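Local coordinates for IPT/TIG domain-containing protein (Bacteroides thetaiotaomicron, PDB 3TC9), which is of unproven function but probably helps bind nutrients, joining an immunoglobulin-like IPT/TIG domain to a six-bladed beta-propeller, at residues N290-L295 with R330-R335; K319-G324 with C363-T368; I20-P25 with L35-N40; D79-I84 with N94-E99. One frame throughout, in Å; residues are numbered along the deposited sequence.

Interaction 1 of 4, residues N290-L295 with R330-R335; sequences NQHYIL and RMHAPR. With EDO (1,2-ethanediol), chain R; EDO (1,2-ethanediol), chain U; EDO (1,2-ethanediol), chain V.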
# COMPACT_ATOMS: atom_id res chain seq x y z
N ASN B 290 7.93 -33.04 1.14
CA ASN B 290 8.04 -34.30 0.41
C ASN B 290 6.69 -34.93 0.04
O ASN B 290 6.67 -36.06 -0.46
CB ASN B 290 8.89 -35.29 1.22
CG ASN B 290 8.24 -35.76 2.49
OD1 ASN B 290 7.38 -35.10 3.08
ND2 ASN B 290 8.64 -36.94 2.93
N GLN B 291 5.56 -34.20 0.26
CA GLN B 291 4.22 -34.73 -0.03
C GLN B 291 3.39 -33.77 -0.92
O GLN B 291 2.29 -34.11 -1.36
CB GLN B 291 3.47 -35.10 1.26
CG GLN B 291 4.14 -36.21 2.09
CD GLN B 291 4.25 -37.55 1.38
OE1 GLN B 291 3.46 -37.91 0.50
NE2 GLN B 291 5.23 -38.35 1.77
N HIS B 292 3.98 -32.62 -1.24
CA HIS B 292 3.55 -31.60 -2.21
C HIS B 292 2.17 -31.02 -1.95
O HIS B 292 1.36 -30.89 -2.88
CB HIS B 292 3.66 -32.20 -3.61
CG HIS B 292 4.86 -33.08 -3.72
ND1 HIS B 292 6.13 -32.54 -3.70
CD2 HIS B 292 4.95 -34.43 -3.68
CE1 HIS B 292 6.96 -33.58 -3.72
NE2 HIS B 292 6.29 -34.73 -3.70
N TYR B 293 1.93 -30.60 -0.71
CA TYR B 293 0.66 -29.98 -0.33
C TYR B 293 0.87 -29.11 0.90
O TYR B 293 1.91 -29.18 1.58
CB TYR B 293 -0.46 -31.04 -0.13
CG TYR B 293 -0.42 -31.83 1.15
CD1 TYR B 293 0.64 -32.69 1.44
CD2 TYR B 293 -1.50 -31.82 2.03
CE1 TYR B 293 0.65 -33.46 2.60
CE2 TYR B 293 -1.49 -32.58 3.20
CZ TYR B 293 -0.41 -33.39 3.49
OH TYR B 293 -0.39 -34.15 4.64
N ILE B 294 -0.10 -28.25 1.16
CA ILE B 294 -0.06 -27.32 2.28
C ILE B 294 -1.33 -27.47 3.13
O ILE B 294 -2.43 -27.65 2.61
CB ILE B 294 0.16 -25.86 1.78
CG1 ILE B 294 1.46 -25.74 0.91
CG2 ILE B 294 0.15 -24.83 2.93
CD1 ILE B 294 1.61 -24.44 0.10
N LEU B 295 -1.15 -27.37 4.45
CA LEU B 295 -2.26 -27.41 5.40
C LEU B 295 -2.31 -26.11 6.17
O LEU B 295 -1.31 -25.40 6.25
CB LEU B 295 -2.12 -28.58 6.38
CG LEU B 295 -1.96 -29.98 5.78
CD1 LEU B 295 -0.54 -30.40 5.86
CD2 LEU B 295 -2.82 -30.99 6.51
N ARG B 330 -1.41 -28.08 -7.87
CA ARG B 330 -0.33 -29.05 -7.69
C ARG B 330 0.99 -28.37 -7.59
O ARG B 330 1.24 -27.37 -8.27
CB ARG B 330 -0.26 -30.08 -8.84
CG ARG B 330 -1.53 -30.89 -9.07
CD ARG B 330 -1.79 -31.89 -7.98
NE ARG B 330 -3.22 -31.98 -7.63
CZ ARG B 330 -4.10 -32.72 -8.27
NH1 ARG B 330 -3.75 -33.35 -9.38
NH2 ARG B 330 -5.35 -32.81 -7.84
N MSE B 331 1.86 -28.94 -6.78
CA MSE B 331 3.21 -28.42 -6.61
C MSE B 331 4.20 -29.58 -6.55
O MSE B 331 3.82 -30.75 -6.58
CB MSE B 331 3.28 -27.52 -5.37
CG MSE B 331 3.10 -28.24 -4.06
SE MSE B 331 2.27 -27.04 -2.80
CE MSE B 331 0.50 -26.63 -3.80
N HIS B 332 5.47 -29.25 -6.54
CA HIS B 332 6.52 -30.23 -6.51
C HIS B 332 7.67 -29.69 -5.68
O HIS B 332 8.47 -28.87 -6.15
CB HIS B 332 6.95 -30.58 -7.94
CG HIS B 332 7.85 -31.78 -8.04
ND1 HIS B 332 8.28 -32.26 -9.26
CD2 HIS B 332 8.40 -32.53 -7.05
CE1 HIS B 332 9.08 -33.27 -8.98
NE2 HIS B 332 9.20 -33.46 -7.67
N ALA B 333 7.74 -30.18 -4.43
CA ALA B 333 8.71 -29.86 -3.37
C ALA B 333 8.60 -28.38 -2.94
O ALA B 333 9.52 -27.61 -3.19
CB ALA B 333 10.15 -30.19 -3.82
N PRO B 334 7.48 -27.94 -2.31
CA PRO B 334 7.43 -26.53 -1.88
C PRO B 334 8.43 -26.30 -0.75
O PRO B 334 8.65 -27.19 0.08
CB PRO B 334 5.99 -26.37 -1.41
CG PRO B 334 5.55 -27.75 -0.98
CD PRO B 334 6.26 -28.68 -1.93
N ARG B 335 9.08 -25.13 -0.75
CA ARG B 335 10.09 -24.83 0.25
C ARG B 335 9.65 -23.62 1.08
O ARG B 335 8.50 -23.62 1.52
CB ARG B 335 11.47 -24.63 -0.42
CG ARG B 335 12.10 -25.93 -0.96
CD ARG B 335 12.30 -26.94 0.16
NE ARG B 335 13.26 -27.98 -0.18
CZ ARG B 335 14.55 -27.94 0.10
NH1 ARG B 335 15.07 -26.89 0.73
NH2 ARG B 335 15.34 -28.94 -0.26
C1 EDO R . 11.48 -34.87 -4.97
O1 EDO R . 10.24 -34.28 -4.58
C2 EDO R . 11.17 -36.11 -5.78
O2 EDO R . 10.57 -35.72 -7.02
C1 EDO U . 14.42 -25.91 3.78
O1 EDO U . 14.42 -25.49 5.14
C2 EDO U . 13.38 -25.08 3.06
O2 EDO U . 13.99 -24.30 2.03
C1 EDO V . 7.01 -31.89 -12.31
O1 EDO V . 6.50 -31.24 -11.14
C2 EDO V . 5.99 -31.83 -13.44
O2 EDO V . 5.04 -32.89 -13.29
O HOH W 1 0.36 -31.34 -5.39
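H292 carries this contact, its side chain touching M331 O, H332 CA and A333 N. At the root of the side chain, CB sits 3.3 Å from M331 O. With CG anti to the carbonyl carbon, beside the backbone N (chi1 -38°), CG stays close to that oxygen too, at 3.8 Å. ND1 then accepts the N-H of A333 (N to ND1 2.9 Å, 162° at the hydrogen), the donor lying near the ring plane. Both segments lead into strands, 293-300 and 334-341, of two successive blades of the propeller, and the histidine bridges the loops just ahead of them. Further out, CE1 lies 3.5 Å from O1 of an ethanediol, probably from the crystallisation liquor, and 3.8 Å from H332 CD2 in an offset edge-to-face pair: the edge of H332 points at the face of H292, planes at 88°. At the tip, NE2 comes up against K319. An alanine here would probably leave the A333 N-H without its acceptor and the H332 ring without the face it leans on. The selenium of M331, a selenomethionine, packs on I294 CD1 at 4.0 Å, the side chains crossing at about a right angle. A water accepts M331 N-H and donates to H292 O.

Interaction 2 of 4, residues K319-G324 with C363-T368; sequences KDWVDG and CIRILT. With EDO (1,2-ethanediol), chain V; EDO (1,2-ethanediol), chain R.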
# COMPACT_ATOMS: atom_id res chain seq x y z
N LYS B 319 2.94 -34.92 -7.37
CA LYS B 319 3.92 -33.98 -7.91
C LYS B 319 3.49 -33.46 -9.27
O LYS B 319 3.35 -34.26 -10.21
CB LYS B 319 5.30 -34.67 -8.11
CG LYS B 319 5.88 -35.49 -6.99
CD LYS B 319 6.65 -36.65 -7.59
CE LYS B 319 7.64 -37.26 -6.65
NZ LYS B 319 8.72 -37.95 -7.41
N ASP B 320 3.34 -32.16 -9.42
CA ASP B 320 3.00 -31.60 -10.73
C ASP B 320 3.09 -30.09 -10.68
O ASP B 320 3.35 -29.54 -9.63
CB ASP B 320 1.58 -32.05 -11.16
CG ASP B 320 1.35 -32.14 -12.65
OD1 ASP B 320 2.16 -31.56 -13.42
OD2 ASP B 320 0.33 -32.73 -13.04
N TRP B 321 2.86 -29.42 -11.81
CA TRP B 321 2.79 -27.97 -11.90
C TRP B 321 1.43 -27.63 -12.46
O TRP B 321 1.19 -27.84 -13.64
CB TRP B 321 3.94 -27.38 -12.74
CG TRP B 321 3.85 -25.88 -12.80
CD1 TRP B 321 4.03 -25.00 -11.77
CD2 TRP B 321 3.40 -25.11 -13.92
NE1 TRP B 321 3.77 -23.72 -12.20
CE2 TRP B 321 3.42 -23.76 -13.52
CE3 TRP B 321 3.06 -25.43 -15.25
CZ2 TRP B 321 3.10 -22.72 -14.40
CZ3 TRP B 321 2.76 -24.40 -16.13
CH2 TRP B 321 2.79 -23.06 -15.71
N VAL B 322 0.51 -27.24 -11.57
CA VAL B 322 -0.90 -26.97 -11.88
C VAL B 322 -1.40 -25.82 -11.02
O VAL B 322 -1.48 -25.93 -9.80
CB VAL B 322 -1.86 -28.21 -11.72
CG1 VAL B 322 -3.30 -27.86 -12.11
CG2 VAL B 322 -1.40 -29.43 -12.52
N ASP B 323 -1.74 -24.71 -11.67
CA ASP B 323 -2.36 -23.56 -11.02
C ASP B 323 -3.86 -23.90 -10.87
O ASP B 323 -4.42 -24.58 -11.72
CB ASP B 323 -2.07 -22.26 -11.83
CG ASP B 323 -0.60 -21.83 -11.73
OD1 ASP B 323 0.04 -22.13 -10.71
OD2 ASP B 323 -0.10 -21.18 -12.68
N GLY B 324 -4.46 -23.55 -9.74
CA GLY B 324 -5.85 -23.91 -9.45
C GLY B 324 -6.25 -23.69 -8.00
O GLY B 324 -5.43 -23.20 -7.20
N CYS B 363 9.99 -22.34 -9.79
CA CYS B 363 9.21 -21.10 -9.86
C CYS B 363 8.73 -20.65 -8.47
O CYS B 363 8.96 -21.33 -7.46
CB CYS B 363 8.03 -21.27 -10.82
SG CYS B 363 6.86 -22.55 -10.33
N ILE B 364 8.13 -19.45 -8.44
CA ILE B 364 7.54 -18.85 -7.25
C ILE B 364 6.05 -18.93 -7.44
O ILE B 364 5.53 -18.50 -8.48
CB ILE B 364 8.02 -17.39 -6.96
CG1 ILE B 364 9.56 -17.20 -7.03
CG2 ILE B 364 7.44 -16.88 -5.63
CD1 ILE B 364 10.46 -18.13 -6.07
N ARG B 365 5.36 -19.46 -6.44
CA ARG B 365 3.90 -19.60 -6.48
C ARG B 365 3.26 -18.63 -5.51
O ARG B 365 3.93 -18.11 -4.63
CB ARG B 365 3.47 -21.05 -6.16
CG ARG B 365 4.28 -22.15 -6.86
CD ARG B 365 3.98 -22.37 -8.33
NE ARG B 365 2.59 -22.70 -8.61
CZ ARG B 365 2.06 -23.92 -8.61
NH1 ARG B 365 2.81 -24.97 -8.30
NH2 ARG B 365 0.79 -24.10 -8.90
N ILE B 366 1.97 -18.33 -5.70
CA ILE B 366 1.19 -17.51 -4.79
C ILE B 366 -0.01 -18.31 -4.32
O ILE B 366 -0.76 -18.80 -5.14
CB ILE B 366 0.71 -16.13 -5.39
CG1 ILE B 366 1.83 -15.39 -6.18
CG2 ILE B 366 0.06 -15.26 -4.31
CD1 ILE B 366 1.30 -14.35 -7.07
N LEU B 367 -0.21 -18.40 -3.00
CA LEU B 367 -1.37 -19.00 -2.34
C LEU B 367 -2.17 -17.88 -1.69
O LEU B 367 -1.68 -17.23 -0.74
CB LEU B 367 -0.96 -20.05 -1.30
CG LEU B 367 -2.07 -20.58 -0.37
CD1 LEU B 367 -3.20 -21.30 -1.15
CD2 LEU B 367 -1.50 -21.49 0.67
N THR B 368 -3.38 -17.62 -2.23
CA THR B 368 -4.28 -16.60 -1.69
C THR B 368 -5.01 -17.14 -0.47
O THR B 368 -5.18 -18.35 -0.35
CB THR B 368 -5.31 -16.12 -2.73
OG1 THR B 368 -6.34 -17.10 -2.83
CG2 THR B 368 -4.70 -15.75 -4.06
C1 EDO V . 7.01 -31.89 -12.31
O1 EDO V . 6.50 -31.24 -11.14
C2 EDO V . 5.99 -31.83 -13.44
O2 EDO V . 5.04 -32.89 -13.29
C1 EDO R . 11.48 -34.87 -4.97
O1 EDO R . 10.24 -34.28 -4.58
C2 EDO R . 11.17 -36.11 -5.78
O2 EDO R . 10.57 -35.72 -7.02
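W321 sets CD1 of its indole over one face of the R365 guanidinium, toward the rim, 3.7 Å from NH1. The two planes are 61° apart, which rules out a parallel stack. CG of W321 is anti to the backbone N (chi1 -179°), and the indole reaches C363 as well: SG lies 3.8 Å from NE1 and 4.6 Å from the centroid of the five-membered ring, an oblique sulfur-aromatic contact. NE1 itself bonds to T375 OG1. D323 supplies the charge: its OD1, also bonded to T375 OG1, forms a salt bridge with R365 NH2 at 2.8 Å. NH2 meets that oxygen on its anti side, 24° out of the carboxylate plane, and NE adds a weak bond to the same atom. V322 O lies near the guanidinium plane and takes a weak bond from NH2 at 3.1 Å. NH1 turns elsewhere, to a salt bridge with D358 and to R330 O, so the group is held at NH1 and NH2, and weakly at NE, which probably limits its rotation. A methionine in place of R365 would probably leave the carboxylates of D323 and D358 without their cation and the V322 and R330 carbonyls without this donor. No helix is involved. R365 belongs to strand 363-367, flanked in its propeller sheet by strands 352-358 and 372-376, and the loop 319-324 leads into the short strand 324-325, which pairs with 372-376 at one edge of that sheet.

Interaction 3 of 4, residues I20-P25 with L35-N40; sequences ISEFSP and LLYGEN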
# COMPACT_ATOMS: atom_id res chain seq x y z
N ILE B 20 8.53 14.09 -37.35
CA ILE B 20 7.62 13.09 -36.77
C ILE B 20 6.25 13.75 -36.70
O ILE B 20 6.17 14.88 -36.21
CB ILE B 20 8.10 12.54 -35.39
CG1 ILE B 20 9.44 11.78 -35.51
CG2 ILE B 20 7.02 11.68 -34.75
CD1 ILE B 20 10.23 11.71 -34.17
N SER B 21 5.22 13.11 -37.28
CA SER B 21 3.85 13.62 -37.28
C SER B 21 3.04 12.96 -36.15
O SER B 21 2.21 13.63 -35.54
CB SER B 21 3.17 13.39 -38.63
OG SER B 21 3.07 12.03 -38.98
N GLU B 22 3.28 11.68 -35.86
CA GLU B 22 2.61 10.98 -34.76
C GLU B 22 3.26 9.64 -34.45
O GLU B 22 4.08 9.12 -35.22
CB GLU B 22 1.08 10.80 -35.00
CG GLU B 22 0.65 9.88 -36.13
CD GLU B 22 -0.84 9.85 -36.39
OE1 GLU B 22 -1.47 10.93 -36.40
OE2 GLU B 22 -1.39 8.74 -36.60
N PHE B 23 2.90 9.09 -33.30
CA PHE B 23 3.38 7.78 -32.86
C PHE B 23 2.27 7.03 -32.15
O PHE B 23 1.36 7.64 -31.58
CB PHE B 23 4.64 7.89 -31.98
CG PHE B 23 4.49 8.63 -30.67
CD1 PHE B 23 4.07 7.96 -29.53
CD2 PHE B 23 4.78 9.98 -30.58
CE1 PHE B 23 3.89 8.65 -28.33
CE2 PHE B 23 4.63 10.66 -29.37
CZ PHE B 23 4.18 9.99 -28.26
N SER B 24 2.36 5.70 -32.15
CA SER B 24 1.41 4.84 -31.46
C SER B 24 2.10 3.52 -31.03
O SER B 24 2.98 3.06 -31.74
CB SER B 24 0.19 4.57 -32.33
OG SER B 24 0.44 3.62 -33.35
N PRO B 25 1.69 2.89 -29.90
CA PRO B 25 0.70 3.38 -28.92
C PRO B 25 1.29 4.53 -28.11
O PRO B 25 2.53 4.67 -28.03
CB PRO B 25 0.41 2.15 -28.07
CG PRO B 25 1.70 1.37 -28.09
CD PRO B 25 2.32 1.63 -29.45
N LEU B 35 5.11 2.46 -33.41
CA LEU B 35 4.96 2.84 -34.80
C LEU B 35 5.05 4.37 -34.92
O LEU B 35 4.20 5.08 -34.38
CB LEU B 35 3.60 2.32 -35.36
CG LEU B 35 3.09 2.88 -36.71
CD1 LEU B 35 4.11 2.68 -37.83
CD2 LEU B 35 1.75 2.23 -37.08
N LEU B 36 6.10 4.86 -35.60
CA LEU B 36 6.27 6.29 -35.84
C LEU B 36 5.81 6.67 -37.24
O LEU B 36 6.20 6.04 -38.21
CB LEU B 36 7.74 6.72 -35.71
CG LEU B 36 8.36 6.93 -34.34
CD1 LEU B 36 9.82 7.43 -34.51
CD2 LEU B 36 7.64 7.99 -33.56
N TYR B 37 5.04 7.74 -37.34
CA TYR B 37 4.64 8.31 -38.62
C TYR B 37 5.41 9.61 -38.83
O TYR B 37 5.74 10.30 -37.87
CB TYR B 37 3.13 8.57 -38.70
CG TYR B 37 2.27 7.37 -39.04
CD1 TYR B 37 2.85 6.20 -39.52
CD2 TYR B 37 0.89 7.41 -38.88
CE1 TYR B 37 2.07 5.06 -39.77
CE2 TYR B 37 0.10 6.30 -39.19
CZ TYR B 37 0.69 5.13 -39.64
OH TYR B 37 -0.06 4.03 -39.95
N GLY B 38 5.67 9.94 -40.07
CA GLY B 38 6.36 11.18 -40.37
C GLY B 38 6.72 11.32 -41.82
O GLY B 38 6.01 10.83 -42.70
N GLU B 39 7.79 12.06 -42.06
CA GLU B 39 8.31 12.37 -43.39
C GLU B 39 9.81 12.13 -43.49
O GLU B 39 10.55 12.51 -42.58
CB GLU B 39 8.07 13.87 -43.71
CG GLU B 39 6.65 14.38 -43.56
CD GLU B 39 5.94 14.62 -44.87
OE1 GLU B 39 6.29 15.60 -45.57
OE2 GLU B 39 5.01 13.84 -45.19
N ASN B 40 10.26 11.58 -44.64
CA ASN B 40 11.67 11.48 -45.04
C ASN B 40 12.57 10.71 -44.05
O ASN B 40 13.67 11.16 -43.69
CB ASN B 40 12.22 12.90 -45.27
CG ASN B 40 13.45 12.95 -46.13
OD1 ASN B 40 13.65 12.12 -47.00
ND2 ASN B 40 14.28 13.96 -45.89
O HOH W 2 3.04 11.06 -42.27
O HOH W 3 1.05 5.81 -35.70
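E22 and Y37 face each other as an antiparallel hydrogen-bonded pair, and Y37 O is where the regular ladder breaks. That carbonyl takes the N-H of S21 at 2.9 Å (N to O) and a long, weak bond from E22 N at 3.5 Å. Two residues opposite one make a classic beta bulge. Beyond it the pairing is tidy: Y37 N gives its hydrogen to E22 O at 2.7 Å, S24 N to L35 O at 3.0 Å and L35 N to S24 O at 2.8 Å; the Y37 and L35 bonds are both nearly straight, at 171°. L36 and G38 make their backbone bonds to the other neighbour, strand 66-70 and K65 just before it. Water 2 donates to G38 O and bonds weakly with S21 OG, while water 3 is hydrogen-bonded to S24 OG and donates weakly to L35 O. E22 and Y37 run side by side: CG of the glutamate, between the backbone N and the carbonyl carbon (chi1 66°), packs on Y37 CD2, and E22 OE2 is 3.5 Å from the same atom, carboxylate and ring 20° from coplanar. On the other face, L36 CD2 touches both F23 CB at 3.4 Å and I20 CG2 at 3.9 Å, and strand 80-85 covers them with I80 and L82. The hairpin is thus held by backbone hydrogen bonds and is two-sided in chemistry: apolar toward the domain core, mixed outside, where E22, S24 and waters lie beside L35 and the ring of Y37.

Interaction 4 of 4, residues D79-I84 with N94-E99; sequences DIKLSI and NTEANE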
# COMPACT_ATOMS: atom_id res chain seq x y z
N ASP B 79 10.37 11.10 -23.80
CA ASP B 79 10.66 12.08 -24.86
C ASP B 79 11.30 11.34 -26.04
O ASP B 79 12.21 10.55 -25.84
CB ASP B 79 11.52 13.27 -24.37
CG ASP B 79 12.92 12.94 -23.88
OD1 ASP B 79 13.04 12.28 -22.81
OD2 ASP B 79 13.91 13.40 -24.52
N ILE B 80 10.75 11.53 -27.24
CA ILE B 80 11.19 10.85 -28.47
C ILE B 80 11.98 11.78 -29.40
O ILE B 80 11.46 12.79 -29.89
CB ILE B 80 9.98 10.22 -29.23
CG1 ILE B 80 9.22 9.22 -28.34
CG2 ILE B 80 10.42 9.57 -30.55
CD1 ILE B 80 7.87 9.03 -28.70
N LYS B 81 13.24 11.37 -29.69
CA LYS B 81 14.14 12.05 -30.61
C LYS B 81 14.48 11.11 -31.75
O LYS B 81 14.56 9.91 -31.53
CB LYS B 81 15.43 12.50 -29.90
CG LYS B 81 15.20 13.53 -28.79
CD LYS B 81 16.54 14.01 -28.26
CE LYS B 81 16.41 14.94 -27.07
NZ LYS B 81 15.83 16.25 -27.43
N LEU B 82 14.62 11.64 -32.96
CA LEU B 82 14.99 10.87 -34.15
C LEU B 82 16.10 11.62 -34.91
O LEU B 82 16.01 12.83 -35.12
CB LEU B 82 13.77 10.61 -35.07
CG LEU B 82 14.02 9.83 -36.37
CD1 LEU B 82 12.78 9.13 -36.81
CD2 LEU B 82 14.45 10.75 -37.51
N SER B 83 17.12 10.88 -35.35
CA SER B 83 18.21 11.40 -36.15
C SER B 83 18.43 10.51 -37.33
O SER B 83 18.35 9.28 -37.20
CB SER B 83 19.51 11.47 -35.33
OG SER B 83 19.52 12.56 -34.43
N ILE B 84 18.70 11.13 -38.47
CA ILE B 84 19.14 10.43 -39.68
C ILE B 84 20.67 10.58 -39.68
O ILE B 84 21.21 11.66 -39.36
CB ILE B 84 18.45 10.92 -41.01
CG1 ILE B 84 16.91 10.81 -40.94
CG2 ILE B 84 19.00 10.19 -42.25
CD1 ILE B 84 16.25 9.44 -40.63
N ASN B 94 18.00 16.10 -37.62
CA ASN B 94 17.42 15.88 -36.31
C ASN B 94 15.96 16.37 -36.20
O ASN B 94 15.62 17.46 -36.67
CB ASN B 94 18.26 16.63 -35.27
CG ASN B 94 19.57 15.96 -34.94
OD1 ASN B 94 19.67 15.21 -33.98
ND2 ASN B 94 20.61 16.28 -35.68
N THR B 95 15.13 15.58 -35.49
CA THR B 95 13.74 15.95 -35.20
C THR B 95 13.36 15.41 -33.81
O THR B 95 14.12 14.68 -33.18
CB THR B 95 12.76 15.53 -36.34
OG1 THR B 95 11.50 16.16 -36.13
CG2 THR B 95 12.55 14.04 -36.43
N GLU B 96 12.20 15.82 -33.33
CA GLU B 96 11.67 15.44 -32.04
C GLU B 96 10.15 15.34 -32.12
O GLU B 96 9.52 16.07 -32.90
CB GLU B 96 12.09 16.52 -31.02
CG GLU B 96 12.17 16.04 -29.58
CD GLU B 96 12.75 17.03 -28.58
OE1 GLU B 96 13.58 17.89 -28.96
OE2 GLU B 96 12.40 16.90 -27.38
N ALA B 97 9.55 14.45 -31.32
CA ALA B 97 8.10 14.33 -31.24
C ALA B 97 7.53 15.43 -30.32
O ALA B 97 8.22 15.84 -29.38
CB ALA B 97 7.72 12.96 -30.73
N ASN B 98 6.29 15.90 -30.57
CA ASN B 98 5.68 16.93 -29.71
C ASN B 98 5.17 16.38 -28.39
O ASN B 98 5.09 17.10 -27.40
CB ASN B 98 4.53 17.63 -30.42
CG ASN B 98 4.97 18.54 -31.50
OD1 ASN B 98 4.54 18.40 -32.64
ND2 ASN B 98 5.83 19.49 -31.16
N GLU B 99 4.76 15.12 -28.39
CA GLU B 99 4.22 14.45 -27.21
C GLU B 99 5.22 13.44 -26.67
O GLU B 99 6.01 12.86 -27.41
CB GLU B 99 2.91 13.73 -27.56
CG GLU B 99 1.71 14.63 -27.73
CD GLU B 99 0.40 13.90 -27.54
OE1 GLU B 99 -0.09 13.33 -28.55
OE2 GLU B 99 -0.12 13.85 -26.41
O HOH W 4 8.69 13.27 -27.43
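K81 and E96 lie side by side across the strands and point the same way. The glutamate has CG anti to its backbone N (chi1 -155°) and runs extended beyond it, whereas the lysine is straight until its last bond, where chi4 at -69° swings NZ to E96 OE1, 3.2 Å away. This is a salt bridge but a weak hydrogen bond, on an exposed face; lower down, the two CG atoms touch at 4.0 Å. Strands 80-85 and 91-96 form a hairpin at one edge of the sheet of the immunoglobulin-like domain, 91-96 being the outermost strand. On its opposite, inward face, T95 turns OG1 anti to its backbone N, which leaves the methyl CG2 between N and the carbonyl carbon and against L82, 3.9 Å from CB and 3.9 Å from CD2. I80 CB meets A97 CB at 3.9 Å. Between the strands, L82 and T95 exchange backbone bonds (L82 N to T95 O 3.1 Å, T95 N to L82 O 2.9 Å), and A97 N donates to I80 O. Past that last rung a water takes over: it accepts the N-H of I80 at 2.7 Å and donates to A97 O and E99 O.

In the fold
Interactions 1 and 2 belong to the propeller and touch each other, R330 N bonding to V322 O. Interactions 3 and 4 lie in the IPT/TIG domain, their centres more than 40 Å from those of the first two. Interaction 1, buried, joins two loops just ahead of their strands through histidine and selenomethionine; interaction 2, partly buried, joins a loop to a strand by ion pairing around one arginine. In both, side chains also meet backbone atoms of the partner segment. The other pair are two hairpins of the immunoglobulin-like fold, packed face to face and built on backbone ladders with exposed outer faces. I20 against L82 and F23 against I80 form part of the domain core.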